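ThiJ/PfpI domain protein (Brachyspira murdochii, PDB 4HCJ) binds magnesium and is probably a hydrolase of unestablished substrate, a DJ-1/PfpI-family protein with an alpha-beta-alpha sandwich fold. Local coordinates at residues V65-V76 with L96-I107; I119-C127 with N139-S150. All blocks are in the same frame, centred on the assembly; numbering follows the deposited sequence.

Contact 1: V65-V76 with L96-I107; sequences VDAVEFDAVVFV and LFLDNQKIVAGI
Phe97 is clasped between two residues of 65-76, on the buried, close-packed side of the contact. The CB of Val73 stands 3.7 Å from the centroid of the Phe97 ring and 10° off its normal, a CH-pi contact over the middle of one face, while the CB of Ala67 lies over the opposite face, displaced from the ring centre. Val65 CG1 and Phe70 CB meet the edge of the ring, Phe70 CB at 3.7 Å from Phe97 CE2. Val73 carries CG1 between its backbone N and carbonyl carbon (chi1 61°), which brings that methyl to 3.5 Å from Phe97 CG. With an alanine in place of Phe97, Val73 and Ala67 would probably lose the surface that separates them, leaving a gap between helix and strand. The helix 88-99 that carries this ring is the crossover of a beta-alpha-beta unit whose strands, 72-75 and 103-107, run side by side in parallel at 17°. A ladder joins them, from Ile103 N to Asp71 O through Val73 and Ala105 to Ile107 N on Phe75 O; its shortest bond, Phe75 N to Ala105 O, is 2.8 Å. Gln101, with positive phi, closes the helix in a Schellman motif, and the chain turns into the second strand. Around Lys102, itself partly exposed and beside the exposed Val68 and Asn100, the contact loosens and turns polar. Lys102 kinks twice along its chain, which brings NZ to Phe70 O at 2.8 Å, nearly along the C=O axis, and to Ala67 O at 3.0 Å, from above the carbonyl plane. Phe70 N reaches Ala67 O from the other face, so two donors grip that oxygen. A water donates to Val68 O and accepts a weak bond from Lys102 NZ. The nearby Asp71 carboxylate takes its stronger hydrogen bond from Thr7 N.

Contact 2: I119-C127 with N139-S150; sequences ILEEINVTC and NANIMSENVVVS
Asn124 O is gripped by two donors: Ser150 OG at 2.7 Å, tilted 23° from the carbonyl plane, and a water that also donates to Val148 O. Alongside, Val148 CG1 packs 3.4 Å from Asn124 O, so a methyl borders the polar cluster. Asn124 OD1 faces the other way, accepting from Asn141 ND2 at 3.0 Å nearly end-on to its C=O, with the two amide planes 63° apart. In the conformer described, one of two deposited, the selenium of Met143, a selenomethionine, lies 3.7 Å from Asn124 CG. Beyond Val125, Thr126 holds OG1 anti to its backbone N (chi1 -173°), which directs the hydroxyl to Glu145 O at 2.8 Å. Toward the start of the segments, a type II turn from Leu120 to Ile123 presents Glu122 N to Asn139 O at 2.8 Å. The side chains of Glu121 and Asn139 lie side by side, and Asn139 ND2 meets Glu121 OE2 from above the carboxylate plane. A water donates to both Glu122 OE2 and Asn139 OD1 at this end, where a magnesium ion lies about 4 Å from the Glu122 side chain. Between these ends, Asn141 N on Ile123 O, Val125 N on Asn141 O and Met143 N on Val125 O form the parallel ladder of a small two-stranded sheet, strands 124-125 and 141-142, joined through helix 132-137 as a beta-alpha-beta unit.

From the N terminus, contact 1 comes first: strand 72-75 is followed, after a connecting loop, by helix 88-99, and the contact closes when the chain returns as strand 103-107 inside the main mixed sheet. Helix 110-116 then leads to 119-127, where contact 2 opens; its loop, through helix 132-137, closes at 139-150. The two loops therefore follow in series, neither nesting nor crossing, with centres about 17 Å apart. They still meet through Ile119, whose CD1 packs 3.7 Å from Val104 CG1. Contact 1 joins central strands, whereas contact 2 ties the separate sheet of 124-125 and 141-142 to 147-150, one of the two outermost strands of the main sheet.

Contact 1: V65-V76 with L96-I107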
loop_
_atom_site.group_PDB
_atom_site.type_symbol
_atom_site.label_atom_id
_atom_site.label_comp_id
_atom_site.label_asym_id
_atom_site.label_seq_id
_atom_site.Cartn_x
_atom_site.Cartn_y
_atom_site.Cartn_z
ATOM N N VAL A 65 -0.287 9.433 -11.772
ATOM C CA VAL A 65 -0.636 8.021 -11.785
ATOM C C VAL A 65 -1.812 7.740 -12.702
ATOM O O VAL A 65 -2.840 8.406 -12.621
ATOM C CB VAL A 65 -0.965 7.544 -10.367
ATOM C CG1 VAL A 65 -1.595 6.146 -10.383
ATOM C CG2 VAL A 65 0.292 7.583 -9.513
ATOM N N ASP A 66 -1.634 6.742 -13.565
ATOM C CA ASP A 66 -2.692 6.228 -14.425
ATOM C C ASP A 66 -2.909 4.776 -14.029
ATOM O O ASP A 66 -2.013 3.942 -14.178
ATOM C CB ASP A 66 -2.269 6.322 -15.895
ATOM C CG ASP A 66 -3.374 5.930 -16.857
ATOM O OD1 ASP A 66 -4.357 5.283 -16.437
ATOM O OD2 ASP A 66 -3.246 6.270 -18.049
ATOM N N ALA A 67 -4.100 4.468 -13.526
ATOM C CA ALA A 67 -4.393 3.110 -13.070
ATOM C C ALA A 67 -4.234 2.035 -14.146
ATOM O O ALA A 67 -3.959 0.882 -13.829
ATOM C CB ALA A 67 -5.785 3.030 -12.445
ATOM N N VAL A 68 -4.392 2.414 -15.409
ATOM C CA VAL A 68 -4.298 1.446 -16.502
ATOM C C VAL A 68 -2.896 0.849 -16.610
ATOM O O VAL A 68 -2.707 -0.201 -17.220
ATOM C CB VAL A 68 -4.727 2.065 -17.861
ATOM C CG1 VAL A 68 -3.616 2.922 -18.446
ATOM C CG2 VAL A 68 -5.136 0.978 -18.842
ATOM N N GLU A 69 -1.915 1.507 -15.994
ATOM C CA GLU A 69 -0.527 1.073 -16.095
ATOM C C GLU A 69 -0.080 0.153 -14.965
ATOM O O GLU A 69 1.090 -0.217 -14.911
ATOM C CB GLU A 69 0.401 2.292 -16.141
ATOM C CG GLU A 69 0.132 3.228 -17.315
ATOM C CD GLU A 69 1.132 4.360 -17.400
ATOM O OE1 GLU A 69 1.124 5.071 -18.422
ATOM O OE2 GLU A 69 1.926 4.538 -16.451
ATOM N N PHE A 70 -0.996 -0.199 -14.066
ATOM C CA PHE A 70 -0.655 -0.996 -12.881
ATOM C C PHE A 70 -1.698 -2.057 -12.582
ATOM O O PHE A 70 -2.870 -1.877 -12.881
ATOM C CB PHE A 70 -0.505 -0.086 -11.659
ATOM C CG PHE A 70 0.594 0.916 -11.789
ATOM C CD1 PHE A 70 1.901 0.538 -11.563
ATOM C CD2 PHE A 70 0.322 2.236 -12.140
ATOM C CE1 PHE A 70 2.942 1.443 -11.684
ATOM C CE2 PHE A 70 1.359 3.155 -12.262
ATOM C CZ PHE A 70 2.672 2.753 -12.042
ATOM N N ASP A 71 -1.269 -3.152 -11.954
ATOM C CA ASP A 71 -2.185 -4.191 -11.491
ATOM C C ASP A 71 -2.605 -3.992 -10.034
ATOM O O ASP A 71 -3.616 -4.558 -9.601
ATOM C CB ASP A 71 -1.528 -5.570 -11.613
ATOM C CG ASP A 71 -1.176 -5.941 -13.038
ATOM O OD1 ASP A 71 -1.794 -5.409 -13.990
ATOM O OD2 ASP A 71 -0.276 -6.790 -13.181
ATOM N N ALA A 72 -1.820 -3.245 -9.269
ATOM C CA ALA A 72 -2.017 -3.096 -7.832
ATOM C C ALA A 72 -1.408 -1.787 -7.391
ATOM O O ALA A 72 -0.437 -1.307 -8.005
ATOM C CB ALA A 72 -1.343 -4.229 -7.081
ATOM N N VAL A 73 -1.949 -1.260 -6.301
ATOM C CA VAL A 73 -1.331 -0.180 -5.549
ATOM C C VAL A 73 -1.047 -0.684 -4.141
ATOM O O VAL A 73 -1.832 -1.452 -3.576
ATOM C CB VAL A 73 -2.216 1.098 -5.556
ATOM C CG1 VAL A 73 -3.583 0.857 -4.901
ATOM C CG2 VAL A 73 -1.511 2.255 -4.878
ATOM N N VAL A 74 0.100 -0.268 -3.614
ATOM C CA VAL A 74 0.553 -0.643 -2.272
ATOM C C VAL A 74 0.837 0.619 -1.473
ATOM O O VAL A 74 1.743 1.407 -1.823
ATOM C CB VAL A 74 1.822 -1.504 -2.346
ATOM C CG1 VAL A 74 2.396 -1.759 -0.953
ATOM C CG2 VAL A 74 1.547 -2.815 -3.084
ATOM N N PHE A 75 0.074 0.811 -0.401
ATOM C CA PHE A 75 0.249 1.935 0.522
ATOM C C PHE A 75 1.206 1.525 1.635
ATOM O O PHE A 75 0.879 0.675 2.473
ATOM C CB PHE A 75 -1.110 2.368 1.091
ATOM C CG PHE A 75 -2.035 2.936 0.053
ATOM C CD1 PHE A 75 -1.996 4.292 -0.260
ATOM C CD2 PHE A 75 -2.942 2.124 -0.623
ATOM C CE1 PHE A 75 -2.827 4.824 -1.239
ATOM C CE2 PHE A 75 -3.770 2.660 -1.608
ATOM C CZ PHE A 75 -3.705 4.008 -1.916
ATOM N N VAL A 76 2.391 2.128 1.633
ATOM C CA VAL A 76 3.415 1.860 2.629
ATOM C C VAL A 76 3.249 2.805 3.812
ATOM O O VAL A 76 2.863 3.966 3.632
ATOM C CB VAL A 76 4.829 2.002 1.978
ATOM C CG1 VAL A 76 5.944 2.063 3.012
ATOM C CG2 VAL A 76 5.066 0.855 0.998
ATOM N N LEU A 96 -9.599 5.031 -6.758
ATOM C CA LEU A 96 -9.380 4.846 -8.196
ATOM C C LEU A 96 -9.028 3.394 -8.495
ATOM O O LEU A 96 -9.581 2.768 -9.406
ATOM C CB LEU A 96 -8.249 5.755 -8.679
ATOM C CG LEU A 96 -7.817 5.628 -10.144
ATOM C CD1 LEU A 96 -8.883 6.165 -11.059
ATOM C CD2 LEU A 96 -6.484 6.349 -10.341
ATOM N N PHE A 97 -8.082 2.849 -7.740
ATOM C CA PHE A 97 -7.664 1.472 -7.973
ATOM C C PHE A 97 -8.790 0.500 -7.650
ATOM O O PHE A 97 -9.037 -0.440 -8.403
ATOM C CB PHE A 97 -6.380 1.152 -7.212
ATOM C CG PHE A 97 -5.133 1.533 -7.970
ATOM C CD1 PHE A 97 -4.765 2.852 -8.142
ATOM C CD2 PHE A 97 -4.328 0.552 -8.524
ATOM C CE1 PHE A 97 -3.628 3.183 -8.855
ATOM C CE2 PHE A 97 -3.185 0.879 -9.247
ATOM C CZ PHE A 97 -2.841 2.198 -9.412
ATOM N N LEU A 98 -9.493 0.728 -6.540
ATOM C CA LEU A 98 -10.601 -0.166 -6.196
ATOM C C LEU A 98 -11.654 -0.176 -7.299
ATOM O O LEU A 98 -12.126 -1.238 -7.719
ATOM C CB LEU A 98 -11.237 0.203 -4.863
ATOM C CG LEU A 98 -12.129 -0.907 -4.295
ATOM C CD1 LEU A 98 -11.309 -2.075 -3.756
ATOM C CD2 LEU A 98 -13.054 -0.342 -3.236
ATOM N N ASP A 99 -12.035 1.011 -7.760
ATOM C CA ASP A 99 -13.112 1.137 -8.751
ATOM C C ASP A 99 -12.731 0.565 -10.110
ATOM O O ASP A 99 -13.602 0.209 -10.895
ATOM C CB ASP A 99 -13.531 2.597 -8.897
ATOM C CG ASP A 99 -14.271 3.122 -7.676
ATOM O OD1 ASP A 99 -14.644 2.309 -6.801
ATOM O OD2 ASP A 99 -14.482 4.349 -7.601
ATOM N N ASN A 100 -11.433 0.486 -10.378
ATOM C CA ASN A 100 -10.947 -0.089 -11.617
ATOM C C ASN A 100 -10.582 -1.550 -11.484
ATOM O O ASN A 100 -9.871 -2.097 -12.326
ATOM C CB ASN A 100 -9.792 0.729 -12.173
ATOM C CG ASN A 100 -10.277 1.981 -12.868
ATOM O OD1 ASN A 100 -10.713 1.927 -14.017
ATOM N ND2 ASN A 100 -10.243 3.099 -12.181
ATOM N N GLN A 101 -11.083 -2.178 -10.422
ATOM C CA GLN A 101 -10.947 -3.621 -10.222
ATOM C C GLN A 101 -9.492 -4.057 -10.101
ATOM O O GLN A 101 -9.140 -5.168 -10.500
ATOM C CB GLN A 101 -11.663 -4.412 -11.326
ATOM C CG GLN A 101 -13.180 -4.435 -11.195
ATOM C CD GLN A 101 -13.810 -3.069 -11.375
ATOM O OE1 GLN A 101 -13.562 -2.384 -12.369
ATOM N NE2 GLN A 101 -14.630 -2.662 -10.409
ATOM N N LYS A 102 -8.659 -3.185 -9.542
ATOM C CA LYS A 102 -7.269 -3.525 -9.260
ATOM C C LYS A 102 -7.117 -3.981 -7.814
ATOM O O LYS A 102 -8.036 -3.876 -6.994
ATOM C CB LYS A 102 -6.361 -2.310 -9.451
ATOM C CG LYS A 102 -6.508 -1.574 -10.759
ATOM C CD LYS A 102 -6.044 -2.372 -11.933
ATOM C CE LYS A 102 -6.272 -1.558 -13.196
ATOM N NZ LYS A 102 -5.280 -1.801 -14.230
ATOM N N ILE A 103 -5.945 -4.508 -7.507
ATOM C CA ILE A 103 -5.632 -4.866 -6.128
ATOM C C ILE A 103 -5.254 -3.599 -5.355
ATOM O O ILE A 103 -4.492 -2.754 -5.854
ATOM C CB ILE A 103 -4.503 -5.918 -6.077
ATOM C CG1 ILE A 103 -4.930 -7.231 -6.778
ATOM C CG2 ILE A 103 -3.976 -6.135 -4.651
ATOM C CD1 ILE A 103 -6.387 -7.643 -6.742
ATOM N N VAL A 104 -5.815 -3.465 -4.161
ATOM C CA VAL A 104 -5.536 -2.339 -3.292
ATOM C C VAL A 104 -4.964 -2.909 -2.005
ATOM O O VAL A 104 -5.677 -3.623 -1.264
ATOM C CB VAL A 104 -6.790 -1.485 -3.031
ATOM C CG1 VAL A 104 -6.403 -0.224 -2.279
ATOM C CG2 VAL A 104 -7.493 -1.137 -4.342
ATOM N N ALA A 105 -3.699 -2.608 -1.741
ATOM C CA ALA A 105 -3.002 -3.245 -0.639
ATOM C C ALA A 105 -2.379 -2.188 0.258
ATOM O O ALA A 105 -1.898 -1.164 -0.242
ATOM C CB ALA A 105 -1.936 -4.202 -1.167
ATOM N N GLY A 106 -2.358 -2.426 1.558
ATOM C CA GLY A 106 -1.705 -1.527 2.483
ATOM C C GLY A 106 -1.049 -2.294 3.601
ATOM O O GLY A 106 -1.541 -3.352 4.025
ATOM N N ILE A 107 0.026 -1.727 4.124
ATOM C CA ILE A 107 0.763 -2.329 5.209
ATOM C C ILE A 107 1.056 -1.301 6.279
ATOM O O ILE A 107 1.392 -0.146 5.994
ATOM C CB ILE A 107 2.048 -3.055 4.700
ATOM C CG1 ILE A 107 2.824 -3.683 5.861
ATOM C CG2 ILE A 107 2.924 -2.145 3.833
ATOM C CD1 ILE A 107 3.859 -4.719 5.430
HETATM O O HOH W 1 -4.652 -2.221 -17.031
#

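Contact 2: I119-C127 with N139-S150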
loop_
_atom_site.group_PDB
_atom_site.type_symbol
_atom_site.label_atom_id
_atom_site.label_comp_id
_atom_site.label_asym_id
_atom_site.label_seq_id
_atom_site.Cartn_x
_atom_site.Cartn_y
_atom_site.Cartn_z
ATOM N N ILE A 119 -12.904 2.858 1.851
ATOM C CA ILE A 119 -12.935 1.616 1.087
ATOM C C ILE A 119 -12.840 0.372 1.956
ATOM O O ILE A 119 -12.871 -0.740 1.439
ATOM C CB ILE A 119 -11.866 1.573 -0.040
ATOM C CG1 ILE A 119 -10.427 1.512 0.509
ATOM C CG2 ILE A 119 -12.067 2.731 -1.036
ATOM C CD1 ILE A 119 -9.458 0.885 -0.490
ATOM N N LEU A 120 -12.762 0.549 3.269
ATOM C CA LEU A 120 -12.660 -0.588 4.181
ATOM C C LEU A 120 -13.923 -0.780 5.019
ATOM O O LEU A 120 -13.927 -1.586 5.958
ATOM C CB LEU A 120 -11.443 -0.480 5.099
ATOM C CG LEU A 120 -10.098 -0.304 4.387
ATOM C CD1 LEU A 120 -8.961 -0.262 5.411
ATOM C CD2 LEU A 120 -9.856 -1.403 3.373
ATOM N N GLU A 121 -15.002 -0.063 4.703
ATOM C CA GLU A 121 -16.223 -0.223 5.481
ATOM C C GLU A 121 -16.761 -1.647 5.350
ATOM O O GLU A 121 -16.993 -2.133 4.240
ATOM C CB GLU A 121 -17.278 0.790 5.056
ATOM C CG GLU A 121 -16.854 2.223 5.232
ATOM C CD GLU A 121 -18.038 3.164 5.312
ATOM O OE1 GLU A 121 -18.772 3.311 4.312
ATOM O OE2 GLU A 121 -18.245 3.767 6.385
ATOM N N GLU A 122 -16.945 -2.318 6.487
ATOM C CA GLU A 122 -17.446 -3.692 6.534
ATOM C C GLU A 122 -16.476 -4.704 5.912
ATOM O O GLU A 122 -16.888 -5.805 5.581
ATOM C CB GLU A 122 -18.853 -3.812 5.931
ATOM C CG GLU A 122 -19.762 -2.657 6.283
ATOM C CD GLU A 122 -19.935 -2.453 7.771
ATOM O OE1 GLU A 122 -20.044 -3.460 8.498
ATOM O OE2 GLU A 122 -19.966 -1.281 8.228
ATOM N N ILE A 123 -15.198 -4.335 5.788
ATOM C CA ILE A 123 -14.177 -5.210 5.222
ATOM C C ILE A 123 -13.264 -5.728 6.328
ATOM O O ILE A 123 -12.883 -4.984 7.240
ATOM C CB ILE A 123 -13.324 -4.455 4.163
ATOM C CG1 ILE A 123 -14.194 -3.828 3.067
ATOM C CG2 ILE A 123 -12.238 -5.358 3.566
ATOM C CD1 ILE A 123 -15.027 -4.834 2.275
ATOM N N ASN A 124 -12.903 -7.009 6.241
ATOM C CA ASN A 124 -11.942 -7.605 7.163
ATOM C C ASN A 124 -10.528 -7.186 6.801
ATOM O O ASN A 124 -10.102 -7.348 5.645
ATOM C CB ASN A 124 -12.014 -9.129 7.124
ATOM C CG ASN A 124 -13.343 -9.665 7.607
ATOM O OD1 ASN A 124 -14.136 -8.979 8.240
ATOM N ND2 ASN A 124 -13.583 -10.923 7.325
ATOM N N VAL A 125 -9.802 -6.674 7.792
ATOM C CA VAL A 125 -8.464 -6.138 7.589
ATOM C C VAL A 125 -7.604 -6.412 8.802
ATOM O O VAL A 125 -8.094 -6.840 9.854
ATOM C CB VAL A 125 -8.482 -4.603 7.341
ATOM C CG1 VAL A 125 -9.395 -4.228 6.186
ATOM C CG2 VAL A 125 -8.851 -3.848 8.607
ATOM N N THR A 126 -6.314 -6.120 8.658
ATOM C CA THR A 126 -5.477 -5.927 9.811
ATOM C C THR A 126 -4.728 -4.604 9.638
ATOM O O THR A 126 -4.861 -3.943 8.603
ATOM C CB THR A 126 -4.557 -7.136 10.056
ATOM O OG1 THR A 126 -3.892 -6.945 11.305
ATOM C CG2 THR A 126 -3.554 -7.311 8.916
ATOM N N CYS A 127 -3.986 -4.194 10.659
ATOM C CA CYS A 127 -3.366 -2.873 10.652
ATOM C C CYS A 127 -2.378 -2.800 11.782
ATOM O O CYS A 127 -2.266 -3.721 12.588
ATOM C CB CYS A 127 -4.423 -1.762 10.806
ATOM S SG CYS A 127 -5.314 -1.799 12.380
ATOM N N ASN A 139 -14.991 1.806 9.881
ATOM C CA ASN A 139 -15.958 0.699 9.849
ATOM C C ASN A 139 -15.363 -0.637 9.413
ATOM O O ASN A 139 -16.110 -1.563 9.082
ATOM C CB ASN A 139 -17.232 1.054 9.066
ATOM C CG ASN A 139 -18.114 2.000 9.843
ATOM O OD1 ASN A 139 -18.276 1.841 11.051
ATOM N ND2 ASN A 139 -18.669 2.995 9.177
ATOM N N ALA A 140 -14.044 -0.756 9.449
ATOM C CA ALA A 140 -13.402 -2.023 9.135
ATOM C C ALA A 140 -13.481 -2.984 10.316
ATOM O O ALA A 140 -13.646 -2.562 11.464
ATOM C CB ALA A 140 -11.964 -1.787 8.730
ATOM N N ASN A 141 -13.316 -4.276 10.035
ATOM C CA ASN A 141 -13.221 -5.294 11.074
ATOM C C ASN A 141 -11.771 -5.704 11.226
ATOM O O ASN A 141 -11.158 -6.169 10.270
ATOM C CB ASN A 141 -14.042 -6.535 10.722
ATOM C CG ASN A 141 -15.429 -6.193 10.243
ATOM O OD1 ASN A 141 -16.175 -5.490 10.933
ATOM N ND2 ASN A 141 -15.785 -6.668 9.053
ATOM N N ILE A 142 -11.219 -5.541 12.423
ATOM C CA ILE A 142 -9.820 -5.857 12.646
ATOM C C ILE A 142 -9.658 -7.322 13.028
ATOM O O ILE A 142 -10.155 -7.776 14.074
ATOM C CB ILE A 142 -9.185 -4.934 13.703
ATOM C CG1 ILE A 142 -9.260 -3.470 13.238
ATOM C CG2 ILE A 142 -7.736 -5.338 13.928
ATOM C CD1 ILE A 142 -8.699 -2.493 14.203
HETATM N N MSE A 143 -8.941 -8.074 12.203
HETATM C CA MSE A 143 -8.727 -9.491 12.455
HETATM C C MSE A 143 -7.402 -9.727 13.171
HETATM O O MSE A 143 -6.437 -8.995 12.956
HETATM C CB MSE A 143 -8.747 -10.260 11.136
HETATM C CG MSE A 143 -9.826 -9.810 10.157
HETATM SE SE MSE A 143 -11.637 -9.899 10.829
HETATM C CE MSE A 143 -11.806 -11.856 10.834
ATOM N N SER A 144 -7.353 -10.760 14.008
ATOM C CA SER A 144 -6.146 -11.137 14.739
ATOM C C SER A 144 -5.194 -11.882 13.819
ATOM O O SER A 144 -4.911 -13.063 14.029
ATOM C CB SER A 144 -6.499 -12.043 15.925
ATOM O OG SER A 144 -7.333 -11.385 16.857
ATOM N N GLU A 145 -4.677 -11.191 12.810
ATOM C CA GLU A 145 -3.801 -11.821 11.833
ATOM C C GLU A 145 -2.740 -10.822 11.400
ATOM O O GLU A 145 -2.944 -9.603 11.459
ATOM C CB GLU A 145 -4.593 -12.247 10.584
ATOM C CG GLU A 145 -5.771 -13.175 10.826
ATOM C CD GLU A 145 -5.402 -14.553 11.350
ATOM O OE1 GLU A 145 -4.222 -14.955 11.371
ATOM O OE2 GLU A 145 -6.341 -15.276 11.730
ATOM N N ASN A 146 -1.627 -11.349 10.900
ATOM C CA ASN A 146 -0.563 -10.522 10.349
ATOM C C ASN A 146 -0.880 -9.974 8.961
ATOM O O ASN A 146 -0.424 -8.880 8.618
ATOM C CB ASN A 146 0.737 -11.327 10.302
ATOM C CG ASN A 146 1.279 -11.599 11.696
ATOM O OD1 ASN A 146 1.502 -10.674 12.469
ATOM N ND2 ASN A 146 1.406 -12.861 12.058
ATOM N N VAL A 147 -1.609 -10.755 8.164
ATOM C CA VAL A 147 -1.987 -10.394 6.799
ATOM C C VAL A 147 -3.415 -10.866 6.578
ATOM O O VAL A 147 -3.798 -11.953 7.051
ATOM C CB VAL A 147 -1.077 -11.097 5.744
ATOM C CG1 VAL A 147 -1.468 -10.693 4.333
ATOM C CG2 VAL A 147 0.387 -10.787 5.995
ATOM N N VAL A 148 -4.213 -10.059 5.883
ATOM C CA VAL A 148 -5.595 -10.420 5.571
ATOM C C VAL A 148 -5.873 -10.126 4.112
ATOM O O VAL A 148 -5.704 -8.994 3.648
ATOM C CB VAL A 148 -6.634 -9.658 6.436
ATOM C CG1 VAL A 148 -8.061 -10.036 6.052
ATOM C CG2 VAL A 148 -6.384 -9.881 7.925
ATOM N N VAL A 149 -6.330 -11.147 3.388
ATOM C CA VAL A 149 -6.775 -10.995 2.010
ATOM C C VAL A 149 -8.298 -11.015 1.997
ATOM O O VAL A 149 -8.913 -12.001 2.422
ATOM C CB VAL A 149 -6.237 -12.140 1.115
ATOM C CG1 VAL A 149 -6.828 -12.051 -0.291
ATOM C CG2 VAL A 149 -4.714 -12.116 1.077
ATOM N N SER A 150 -8.900 -9.935 1.503
ATOM C CA SER A 150 -10.352 -9.802 1.410
ATOM C C SER A 150 -10.693 -9.411 -0.022
ATOM O O SER A 150 -10.796 -8.225 -0.353
ATOM C CB SER A 150 -10.859 -8.758 2.411
ATOM O OG SER A 150 -10.604 -9.230 3.721
HETATM O O HOH W 2 -19.484 -0.935 10.860
HETATM O O HOH W 3 -7.652 -6.866 4.168
#